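Thermospermine synthase (Medicago truncatula, PDB 6BQ3) probably catalyses the transfer of an aminopropyl group from decarboxylated S-adenosylmethionine to spermidine, yielding thermospermine and S-methyl-5'-thioadenosine. Local coordinates at residues K123-V128 against D154-V159; K103-M108 against V177-L182; Q57-L62 against E135-F140. All blocks are in the same frame, centred on the assembly; numbering follows the deposited sequence. Where two conformers were deposited one is given.

Interaction 1: K123-V128 against D154-V159; sequences KTIDKV and DSRLEV
V128 and L157 form a parallel bridge with their CA atoms 4.8 Å apart, and V128 bonds to the residues flanking L157: V128 N donates to R156 O at 2.9 Å, and E158 N donates to V128 O at 2.7 Å. Before the strands pair, R156 carries the contact. Its CB and CG run past the backbone of D126, with R156 CG 3.4 Å from D126 O. A bend at chi3 (-73°) then swings the guanidinium round until I125 O lies in its plane, at one edge. R156 NH1 donates to I125 O at 2.9 Å, although it approaches from above the carbonyl plane. Elsewhere on its rim, R156 also grips D154 side-on, NE to D154 OD1 and NH2 to D154 OD2, the latter at 2.9 Å. D154 OD1 also accepts from R156 N, closing an Asx turn within the type I turn D154-L157. A further bond from NH2 to L120 O helps fix the rotation of the guanidinium, whose charge probably helps keep D154 ionised. This is the edge of a Rossmann-like sheet: strand 157-161 is outermost in the chain, joined to strand 127-132 by a beta-alpha-beta connection through helices 135-144 and 149-153. Beyond the bridge, K127 and E158 form a salt bridge at their outer ends, NZ to OE1 3.5 Å; K127 NZ has a second, weak ion pair with E173. V128 and L157 put their side chains on the sheet face packed against helix 114-120, where V128 CG1 meets L157 CD1 at 3.9 Å and L157 also touches A116.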
loop_
_atom_site.group_PDB
_atom_site.type_symbol
_atom_site.label_atom_id
_atom_site.label_comp_id
_atom_site.label_asym_id
_atom_site.label_seq_id
_atom_site.Cartn_x
_atom_site.Cartn_y
_atom_site.Cartn_z
ATOM N N LYS A 123 27.966 -36.209 -6.939
ATOM C CA LYS A 123 28.677 -37.402 -6.492
ATOM C C LYS A 123 30.193 -37.256 -6.496
ATOM O O LYS A 123 30.861 -37.949 -5.767
ATOM C CB LYS A 123 28.271 -38.565 -7.375
ATOM C CG LYS A 123 26.821 -38.958 -7.182
ATOM C CD LYS A 123 26.408 -40.085 -8.132
ATOM C CE LYS A 123 24.916 -40.346 -8.005
ATOM N NZ LYS A 123 24.466 -41.635 -8.623
ATOM N N THR A 124 30.720 -36.370 -7.338
ATOM C CA THR A 124 32.172 -36.202 -7.480
ATOM C C THR A 124 32.733 -35.305 -6.352
ATOM O O THR A 124 33.937 -35.282 -6.097
ATOM C CB THR A 124 32.472 -35.528 -8.833
ATOM O OG1 THR A 124 31.889 -34.219 -8.840
ATOM C CG2 THR A 124 31.855 -36.352 -10.023
ATOM N N ILE A 125 31.851 -34.559 -5.690
ATOM C CA ILE A 125 32.269 -33.516 -4.765
ATOM C C ILE A 125 32.671 -34.129 -3.442
ATOM O O ILE A 125 31.926 -34.929 -2.912
ATOM C CB ILE A 125 31.150 -32.480 -4.568
ATOM C CG1 ILE A 125 30.986 -31.663 -5.850
ATOM C CG2 ILE A 125 31.438 -31.555 -3.385
ATOM C CD1 ILE A 125 32.059 -30.604 -6.020
ATOM N N ASP A 126 33.870 -33.797 -2.947
ATOM C CA ASP A 126 34.292 -34.264 -1.634
ATOM C C ASP A 126 34.511 -33.159 -0.622
ATOM O O ASP A 126 34.690 -33.453 0.542
ATOM C CB ASP A 126 35.522 -35.248 -1.703
ATOM C CG ASP A 126 36.760 -34.659 -2.443
ATOM O OD1 ASP A 126 37.039 -33.446 -2.288
ATOM O OD2 ASP A 126 37.477 -35.432 -3.133
ATOM N N LYS A 127 34.500 -31.902 -1.041
ATOM C CA LYS A 127 34.727 -30.796 -0.129
ATOM C C LYS A 127 33.999 -29.534 -0.597
ATOM O O LYS A 127 34.161 -29.089 -1.739
ATOM C CB LYS A 127 36.213 -30.476 -0.005
ATOM C CG LYS A 127 36.556 -29.744 1.289
ATOM C CD LYS A 127 37.531 -28.595 1.061
ATOM C CE LYS A 127 38.215 -28.195 2.369
ATOM N NZ LYS A 127 39.094 -26.995 2.200
ATOM N N VAL A 128 33.215 -28.957 0.293
ATOM C CA VAL A 128 32.564 -27.692 0.032
ATOM C C VAL A 128 32.916 -26.762 1.147
ATOM O O VAL A 128 32.652 -27.058 2.274
ATOM C CB VAL A 128 31.057 -27.859 -0.044
ATOM C CG1 VAL A 128 30.367 -26.521 -0.378
ATOM C CG2 VAL A 128 30.714 -28.898 -1.084
ATOM N N ASP A 154 26.362 -32.518 6.513
ATOM C CA ASP A 154 27.187 -33.372 5.667
ATOM C C ASP A 154 28.676 -33.179 6.036
ATOM O O ASP A 154 29.120 -32.042 6.143
ATOM C CB ASP A 154 26.940 -32.961 4.199
ATOM C CG ASP A 154 27.452 -33.991 3.196
ATOM O OD1 ASP A 154 28.632 -34.418 3.304
ATOM O OD2 ASP A 154 26.679 -34.364 2.297
ATOM N N SER A 155 29.445 -34.261 6.173
ATOM C CA SER A 155 30.872 -34.157 6.583
ATOM C C SER A 155 31.771 -33.434 5.566
ATOM O O SER A 155 32.815 -32.946 5.908
ATOM C CB SER A 155 31.469 -35.545 6.875
ATOM O OG SER A 155 31.480 -36.324 5.678
ATOM N N ARG A 156 31.324 -33.339 4.315
ATOM C CA ARG A 156 32.062 -32.641 3.280
ATOM C C ARG A 156 31.946 -31.114 3.385
ATOM O O ARG A 156 32.705 -30.379 2.712
ATOM C CB ARG A 156 31.543 -33.069 1.923
ATOM C CG ARG A 156 31.705 -34.543 1.662
ATOM C CD ARG A 156 31.062 -34.926 0.336
ATOM N NE ARG A 156 29.603 -34.920 0.435
ATOM C CZ ARG A 156 28.778 -34.851 -0.610
ATOM N NH1 ARG A 156 29.271 -34.804 -1.856
ATOM N NH2 ARG A 156 27.464 -34.880 -0.421
ATOM N N LEU A 157 31.014 -30.619 4.203
ATOM C CA LEU A 157 30.808 -29.157 4.258
ATOM C C LEU A 157 31.729 -28.572 5.306
ATOM O O LEU A 157 31.733 -29.036 6.419
ATOM C CB LEU A 157 29.368 -28.833 4.594
ATOM C CG LEU A 157 29.006 -27.355 4.708
ATOM C CD1 LEU A 157 29.266 -26.617 3.396
ATOM C CD2 LEU A 157 27.549 -27.288 5.099
ATOM N N GLU A 158 32.515 -27.563 4.955
ATOM C CA GLU A 158 33.242 -26.802 5.966
ATOM C C GLU A 158 32.667 -25.383 5.982
ATOM O O GLU A 158 32.698 -24.693 4.958
ATOM C CB GLU A 158 34.729 -26.770 5.650
ATOM C CG GLU A 158 35.602 -26.193 6.759
ATOM C CD GLU A 158 37.025 -25.954 6.288
ATOM O OE1 GLU A 158 37.432 -26.582 5.283
ATOM O OE2 GLU A 158 37.729 -25.118 6.897
ATOM N N VAL A 159 32.115 -24.978 7.126
ATOM C CA VAL A 159 31.658 -23.616 7.289
ATOM C C VAL A 159 32.829 -22.782 7.790
ATOM O O VAL A 159 33.525 -23.157 8.750
ATOM C CB VAL A 159 30.464 -23.492 8.241
ATOM C CG1 VAL A 159 30.073 -22.027 8.383
ATOM C CG2 VAL A 159 29.289 -24.315 7.728
#

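Interaction 2: K103-M108 against V177-L182; sequences KNVFIM and VIVGDL. With DSH (5'-S-(3-aminopropyl)-5'-thioadenosine), chain C.
M108 and L182 lean obliquely across each other at the C-terminal end of two parallel strands, 104-107 and 175-181. The M108 chain folds back at chi3 (-69°), which lays CE over the backbone of G180, 3.7 Å from its CA, where no side chain stands in the way. From there M108 CE also meets L182 CD1 at 4.1 Å. The other L182 branch, CD2, lies 3.5 Å from M108 O and 3.6 Å from C4 of the bound aminopropylthioadenosine, so one leucine spans strand end and adenine. Cut back to an alanine, L182 would lose CD1 and CD2, which would probably leave a gap between M108 CE and the adenine. On the same sheet face as M108, I178 stands beside F106, CG1 to CB 4.2 Å, while its CG2 meets the aromatic ring obliquely; helix 164-170 packs over F106 and M108. The opposite face, with I107 and V179, is covered by helix 114-120. I107 and D181 lie side by side and point the same way, I107 CG2 4.0 Å from D181 CB. The D181 carboxylate is held by T115 OG1 at OD2 and Y87 OH at OD1. Backbone bonds unite the strands, among them V179 N to F106 O and D181 N to M108 O, both 2.9 Å. The arrangement is that of the central parallel strands in a Rossmann-like nucleotide-binding fold, whose C-terminal edge here carries the adenosine site and D181, the predicted proton acceptor.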
loop_
_atom_site.group_PDB
_atom_site.type_symbol
_atom_site.label_atom_id
_atom_site.label_comp_id
_atom_site.label_asym_id
_atom_site.label_seq_id
_atom_site.Cartn_x
_atom_site.Cartn_y
_atom_site.Cartn_z
ATOM N N LYS A 103 35.816 -31.744 -7.670
ATOM C CA LYS A 103 35.949 -32.377 -6.361
ATOM C C LYS A 103 35.802 -31.387 -5.185
ATOM O O LYS A 103 35.144 -31.689 -4.175
ATOM C CB LYS A 103 37.260 -33.163 -6.319
ATOM C CG LYS A 103 37.289 -34.320 -7.335
ATOM C CD LYS A 103 38.431 -35.287 -7.095
ATOM C CE LYS A 103 38.598 -36.278 -8.239
ATOM N NZ LYS A 103 39.706 -37.226 -7.984
ATOM N N ASN A 104 36.384 -30.202 -5.313
ATOM C CA ASN A 104 36.332 -29.221 -4.251
ATOM C C ASN A 104 35.815 -27.901 -4.777
ATOM O O ASN A 104 36.054 -27.551 -5.941
ATOM C CB ASN A 104 37.655 -29.096 -3.485
ATOM C CG ASN A 104 38.822 -28.589 -4.326
ATOM O OD1 ASN A 104 38.782 -28.562 -5.580
ATOM N ND2 ASN A 104 39.904 -28.212 -3.627
ATOM N N VAL A 105 35.067 -27.197 -3.928
ATOM C CA VAL A 105 34.367 -25.964 -4.312
ATOM C C VAL A 105 34.378 -24.988 -3.154
ATOM O O VAL A 105 34.212 -25.378 -2.007
ATOM C CB VAL A 105 32.906 -26.229 -4.723
ATOM C CG1 VAL A 105 32.186 -24.932 -5.077
ATOM C CG2 VAL A 105 32.848 -27.210 -5.874
ATOM N N PHE A 106 34.594 -23.712 -3.470
ATOM C CA PHE A 106 34.588 -22.630 -2.487
ATOM C C PHE A 106 33.423 -21.711 -2.833
ATOM O O PHE A 106 33.314 -21.265 -3.962
ATOM C CB PHE A 106 35.887 -21.874 -2.597
ATOM C CG PHE A 106 36.089 -20.885 -1.502
ATOM C CD1 PHE A 106 35.579 -19.619 -1.605
ATOM C CD2 PHE A 106 36.831 -21.208 -0.390
ATOM C CE1 PHE A 106 35.783 -18.693 -0.593
ATOM C CE2 PHE A 106 37.025 -20.298 0.628
ATOM C CZ PHE A 106 36.489 -19.038 0.531
ATOM N N ILE A 107 32.567 -21.455 -1.864
ATOM C CA ILE A 107 31.409 -20.555 -2.007
ATOM C C ILE A 107 31.758 -19.240 -1.313
ATOM O O ILE A 107 32.091 -19.241 -0.134
ATOM C CB ILE A 107 30.151 -21.120 -1.299
ATOM C CG1 ILE A 107 29.900 -22.575 -1.702
ATOM C CG2 ILE A 107 28.931 -20.215 -1.591
ATOM C CD1 ILE A 107 28.759 -23.211 -0.933
ATOM N N MET A 108 31.582 -18.131 -2.017
ATOM C CA MET A 108 31.664 -16.804 -1.431
ATOM C C MET A 108 30.260 -16.404 -1.028
ATOM O O MET A 108 29.422 -16.185 -1.911
ATOM C CB MET A 108 32.229 -15.842 -2.459
ATOM C CG MET A 108 33.486 -16.353 -3.152
ATOM S SD MET A 108 34.345 -15.048 -4.062
ATOM C CE MET A 108 33.155 -14.746 -5.385
ATOM N N VAL A 177 35.984 -25.423 -8.599
ATOM C CA VAL A 177 34.900 -24.491 -8.842
ATOM C C VAL A 177 34.842 -23.485 -7.697
ATOM O O VAL A 177 34.975 -23.834 -6.541
ATOM C CB VAL A 177 33.515 -25.189 -8.979
ATOM C CG1 VAL A 177 32.432 -24.185 -9.354
ATOM C CG2 VAL A 177 33.537 -26.306 -10.023
ATOM N N ILE A 178 34.711 -22.227 -8.044
ATOM C CA ILE A 178 34.409 -21.224 -7.089
ATOM C C ILE A 178 33.053 -20.598 -7.464
ATOM O O ILE A 178 32.804 -20.262 -8.621
ATOM C CB ILE A 178 35.556 -20.214 -7.014
ATOM C CG1 ILE A 178 36.860 -20.928 -6.564
ATOM C CG2 ILE A 178 35.177 -19.107 -6.036
ATOM C CD1 ILE A 178 38.115 -20.066 -6.679
ATOM N N VAL A 179 32.187 -20.455 -6.460
ATOM C CA VAL A 179 30.813 -19.961 -6.622
ATOM C C VAL A 179 30.627 -18.639 -5.873
ATOM O O VAL A 179 30.841 -18.553 -4.662
ATOM C CB VAL A 179 29.815 -20.971 -6.057
ATOM C CG1 VAL A 179 28.379 -20.491 -6.249
ATOM C CG2 VAL A 179 30.015 -22.315 -6.732
ATOM N N GLY A 180 30.188 -17.617 -6.577
ATOM C CA GLY A 180 29.878 -16.325 -5.955
ATOM C C GLY A 180 28.404 -16.273 -5.695
ATOM O O GLY A 180 27.621 -16.223 -6.647
ATOM N N ASP A 181 28.036 -16.306 -4.417
ATOM C CA ASP A 181 26.644 -16.333 -3.968
ATOM C C ASP A 181 26.560 -15.143 -3.029
ATOM O O ASP A 181 26.025 -15.230 -1.913
ATOM C CB ASP A 181 26.343 -17.673 -3.274
ATOM C CG ASP A 181 24.854 -17.893 -2.947
ATOM O OD1 ASP A 181 23.980 -17.161 -3.465
ATOM O OD2 ASP A 181 24.555 -18.827 -2.178
ATOM N N LEU A 182 27.067 -14.014 -3.526
ATOM C CA LEU A 182 27.040 -12.735 -2.809
ATOM C C LEU A 182 25.843 -11.869 -3.201
ATOM O O LEU A 182 25.118 -12.162 -4.166
ATOM C CB LEU A 182 28.313 -11.973 -3.104
ATOM C CG LEU A 182 29.606 -12.682 -2.748
ATOM C CD1 LEU A 182 30.789 -12.005 -3.433
ATOM C CD2 LEU A 182 29.803 -12.753 -1.231
HETATM N N DSH C . 21.258 -13.438 -4.433
HETATM N N1 DSH C . 32.292 -12.513 2.110
HETATM C C2 DSH C . 31.555 -13.711 2.364
HETATM N N3 DSH C . 30.099 -13.636 2.463
HETATM C C4 DSH C . 29.402 -12.309 2.292
HETATM C C5 DSH C . 30.112 -11.181 2.051
HETATM C C6 DSH C . 31.646 -11.252 1.955
HETATM N N6 DSH C . 32.453 -10.080 1.706
HETATM N N7 DSH C . 29.245 -10.165 1.950
HETATM C C8 DSH C . 27.998 -10.665 2.122
HETATM N N9 DSH C . 28.092 -11.998 2.342
HETATM C CA DSH C . 21.444 -14.174 -3.180
HETATM C CB DSH C . 22.561 -13.506 -2.347
HETATM S SD DSH C . 22.687 -12.695 0.346
HETATM C CG DSH C . 22.540 -14.032 -0.885
HETATM C "C1'" DSH C . 27.109 -12.908 2.530
HETATM C "C2'" DSH C . 25.852 -12.456 3.380
HETATM O "O2'" DSH C . 26.117 -12.597 4.864
HETATM C "C3'" DSH C . 24.917 -13.195 2.954
HETATM O "O3'" DSH C . 24.858 -14.553 3.531
HETATM C "C4'" DSH C . 25.209 -13.381 1.337
HETATM O "O4'" DSH C . 26.505 -13.283 1.191
HETATM C "C5'" DSH C . 24.478 -12.318 0.542
#

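Interaction 3: Q57-L62 against E135-F140; sequences QDIALL and EEVVEF. With DSH (5'-S-(3-aminopropyl)-5'-thioadenosine), chain C.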
loop_
_atom_site.group_PDB
_atom_site.type_symbol
_atom_site.label_atom_id
_atom_site.label_comp_id
_atom_site.label_asym_id
_atom_site.label_seq_id
_atom_site.Cartn_x
_atom_site.Cartn_y
_atom_site.Cartn_z
ATOM N N GLN A 57 24.310 -6.784 8.720
ATOM C CA GLN A 57 23.024 -6.532 8.098
ATOM C C GLN A 57 21.871 -6.902 9.006
ATOM O O GLN A 57 22.040 -7.616 9.989
ATOM C CB GLN A 57 22.919 -7.363 6.820
ATOM C CG GLN A 57 22.991 -8.865 7.076
ATOM C CD GLN A 57 23.788 -9.621 6.032
ATOM O OE1 GLN A 57 23.731 -9.305 4.842
ATOM N NE2 GLN A 57 24.514 -10.646 6.471
ATOM N N ASP A 58 20.698 -6.415 8.631
ATOM C CA ASP A 58 19.428 -6.868 9.200
ATOM C C ASP A 58 19.037 -8.205 8.631
ATOM O O ASP A 58 19.197 -8.435 7.440
ATOM C CB ASP A 58 18.310 -5.870 8.903
ATOM C CG ASP A 58 18.233 -4.809 9.933
ATOM O OD1 ASP A 58 18.802 -3.721 9.704
ATOM O OD2 ASP A 58 17.648 -5.076 11.001
ATOM N N ILE A 59 18.534 -9.076 9.500
ATOM C CA ILE A 59 18.159 -10.437 9.162
ATOM C C ILE A 59 16.706 -10.577 9.601
ATOM O O ILE A 59 16.304 -10.060 10.671
ATOM C CB ILE A 59 19.028 -11.463 9.920
ATOM C CG1 ILE A 59 20.517 -11.200 9.661
ATOM C CG2 ILE A 59 18.665 -12.918 9.582
ATOM C CD1 ILE A 59 21.442 -11.939 10.615
ATOM N N ALA A 60 15.935 -11.299 8.793
ATOM C CA ALA A 60 14.526 -11.552 9.065
ATOM C C ALA A 60 14.051 -12.789 8.321
ATOM O O ALA A 60 14.434 -13.008 7.178
ATOM C CB ALA A 60 13.715 -10.336 8.674
ATOM N N LEU A 61 13.285 -13.634 8.992
ATOM C CA LEU A 61 12.549 -14.717 8.359
ATOM C C LEU A 61 11.049 -14.382 8.446
ATOM O O LEU A 61 10.507 -14.200 9.527
ATOM C CB LEU A 61 12.803 -16.078 9.020
ATOM C CG LEU A 61 12.198 -17.292 8.274
ATOM C CD1 LEU A 61 12.840 -17.451 6.922
ATOM C CD2 LEU A 61 12.392 -18.607 9.023
ATOM N N LEU A 62 10.395 -14.316 7.305
ATOM C CA LEU A 62 8.993 -13.989 7.239
ATOM C C LEU A 62 8.338 -15.273 6.816
ATOM O O LEU A 62 8.993 -16.127 6.191
ATOM C CB LEU A 62 8.779 -12.896 6.199
ATOM C CG LEU A 62 9.579 -11.605 6.434
ATOM C CD1 LEU A 62 9.212 -10.497 5.455
ATOM C CD2 LEU A 62 9.421 -11.085 7.848
ATOM N N GLU A 135 28.196 -15.007 10.646
ATOM C CA GLU A 135 27.884 -16.184 11.453
ATOM C C GLU A 135 26.384 -16.251 11.805
ATOM O O GLU A 135 25.766 -17.324 11.784
ATOM C CB GLU A 135 28.771 -16.166 12.714
ATOM C CG GLU A 135 28.660 -17.390 13.585
ATOM C CD GLU A 135 29.767 -17.471 14.622
ATOM O OE1 GLU A 135 30.070 -16.446 15.278
ATOM O OE2 GLU A 135 30.336 -18.553 14.776
ATOM N N GLU A 136 25.785 -15.094 12.067
ATOM C CA GLU A 136 24.398 -15.054 12.515
ATOM C C GLU A 136 23.475 -15.529 11.393
ATOM O O GLU A 136 22.567 -16.306 11.651
ATOM C CB GLU A 136 23.998 -13.673 13.098
ATOM C CG GLU A 136 25.049 -12.943 13.987
ATOM C CD GLU A 136 25.759 -13.805 15.053
ATOM O OE1 GLU A 136 25.248 -14.898 15.390
ATOM O OE2 GLU A 136 26.833 -13.368 15.576
ATOM N N VAL A 137 23.754 -15.150 10.147
ATOM C CA VAL A 137 22.955 -15.629 9.008
ATOM C C VAL A 137 23.005 -17.145 8.967
ATOM O O VAL A 137 21.981 -17.806 8.819
ATOM C CB VAL A 137 23.484 -15.113 7.634
ATOM C CG1 VAL A 137 22.806 -15.836 6.461
ATOM C CG2 VAL A 137 23.278 -13.623 7.486
ATOM N N VAL A 138 24.218 -17.672 9.083
ATOM C CA VAL A 138 24.448 -19.109 9.062
ATOM C C VAL A 138 23.697 -19.791 10.191
ATOM O O VAL A 138 22.977 -20.765 9.957
ATOM C CB VAL A 138 25.937 -19.446 9.213
ATOM C CG1 VAL A 138 26.143 -20.962 9.346
ATOM C CG2 VAL A 138 26.712 -18.889 8.039
ATOM N N GLU A 139 23.846 -19.261 11.402
ATOM C CA GLU A 139 23.200 -19.869 12.572
ATOM C C GLU A 139 21.704 -19.866 12.396
ATOM O O GLU A 139 21.033 -20.887 12.542
ATOM C CB GLU A 139 23.626 -19.158 13.872
ATOM C CG GLU A 139 25.024 -19.557 14.320
ATOM C CD GLU A 139 25.166 -21.070 14.421
ATOM O OE1 GLU A 139 24.459 -21.671 15.247
ATOM O OE2 GLU A 139 25.937 -21.658 13.623
ATOM N N PHE A 140 21.217 -18.708 11.990
ATOM C CA PHE A 140 19.824 -18.471 11.716
ATOM C C PHE A 140 19.207 -19.475 10.716
ATOM O O PHE A 140 18.149 -20.081 10.978
ATOM C CB PHE A 140 19.743 -17.046 11.218
ATOM C CG PHE A 140 18.367 -16.526 11.048
ATOM C CD1 PHE A 140 17.687 -16.711 9.835
ATOM C CD2 PHE A 140 17.777 -15.778 12.054
ATOM C CE1 PHE A 140 16.411 -16.196 9.660
ATOM C CE2 PHE A 140 16.501 -15.265 11.889
ATOM C CZ PHE A 140 15.819 -15.473 10.695
HETATM N N DSH C . 21.258 -13.438 -4.433
HETATM N N1 DSH C . 32.292 -12.513 2.110
HETATM C C2 DSH C . 31.555 -13.711 2.364
HETATM N N3 DSH C . 30.099 -13.636 2.463
HETATM C C4 DSH C . 29.402 -12.309 2.292
HETATM C C5 DSH C . 30.112 -11.181 2.051
HETATM C C6 DSH C . 31.646 -11.252 1.955
HETATM N N6 DSH C . 32.453 -10.080 1.706
HETATM N N7 DSH C . 29.245 -10.165 1.950
HETATM C C8 DSH C . 27.998 -10.665 2.122
HETATM N N9 DSH C . 28.092 -11.998 2.342
HETATM C CA DSH C . 21.444 -14.174 -3.180
HETATM C CB DSH C . 22.561 -13.506 -2.347
HETATM S SD DSH C . 22.687 -12.695 0.346
HETATM C CG DSH C . 22.540 -14.032 -0.885
HETATM C "C1'" DSH C . 27.109 -12.908 2.530
HETATM C "C2'" DSH C . 25.852 -12.456 3.380
HETATM O "O2'" DSH C . 26.117 -12.597 4.864
HETATM C "C3'" DSH C . 24.917 -13.195 2.954
HETATM O "O3'" DSH C . 24.858 -14.553 3.531
HETATM C "C4'" DSH C . 25.209 -13.381 1.337
HETATM O "O4'" DSH C . 26.505 -13.283 1.191
HETATM C "C5'" DSH C . 24.478 -12.318 0.542
#
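Q57 NE2 is shared between two acceptors, O2' of the bound aminopropylthioadenosine and D134 OD2, while V137 CG2 packs against it at 3.4 Å. The bond from Q57 NE2 to O2' of the ligand is 3.0 Å long and nearly straight, 167° at the hydrogen, and it makes Q57 part of the adenosine site. The contact joins two parts of the chain: the N-terminal antiparallel sheet, in the family's tetramerisation region, lays strand 58-64 against helix 135-144 of the Rossmann-like domain. The segment axes run almost in the same direction, 10° apart, and their 9.8 Å separation is bridged by side chains, which reach each other and, in places, the facing backbone. Q57 reaches round because its CG sits between the backbone N and the carbonyl carbon (chi1 62°) and the chain bends again at chi2, crossing V137 at about a right angle. V137 uses both branches: CG2 faces the amide, and CG1 approaches the ribose, 3.8 Å from O3'. Farther along, the chemistry turns apolar. I59 sends its two arms to different turns of the helix. I59 CD1 rests where E136 and V137 meet, 4.0 Å from both E136 CB and V137 N. I59 CG2 is set over the middle of the F140 ring, 3.7 Å from the centroid and almost exactly on the ring normal, a textbook CH-pi contact. The ring also meets Y144 edge-to-face and touches L71 of the neighbouring strand, so it is wedged between helix and sheet. L61 approaches the F140 ring from its rim, near the ring plane, with L61 CB 3.5 Å from F140 CZ.

How the interactions relate
Interactions 1 and 2 belong to one sheet, in which strands 127-132 and 104-107 are neighbours; D126 N probably bonds to K103 O and K127 O to V105 N, stitching the two together. Interaction 2 is wholly buried at the middle of that sheet and relies on backbone bonds and aliphatic side chains, whereas interaction 1, at the sheet's edge, adds ion pairs and an arginine gripping backbone and carboxylate. Interaction 3 is partly buried and joins sheet to helix mainly through apolar side chains, with no backbone pairing; it touches interaction 1 where V138 meets V159. Interactions 2 and 3 make no contact, yet both reach the bound ligand, interaction 2 along its adenine, ribose and aminopropyl arm, interaction 3 at the ribose hydroxyls.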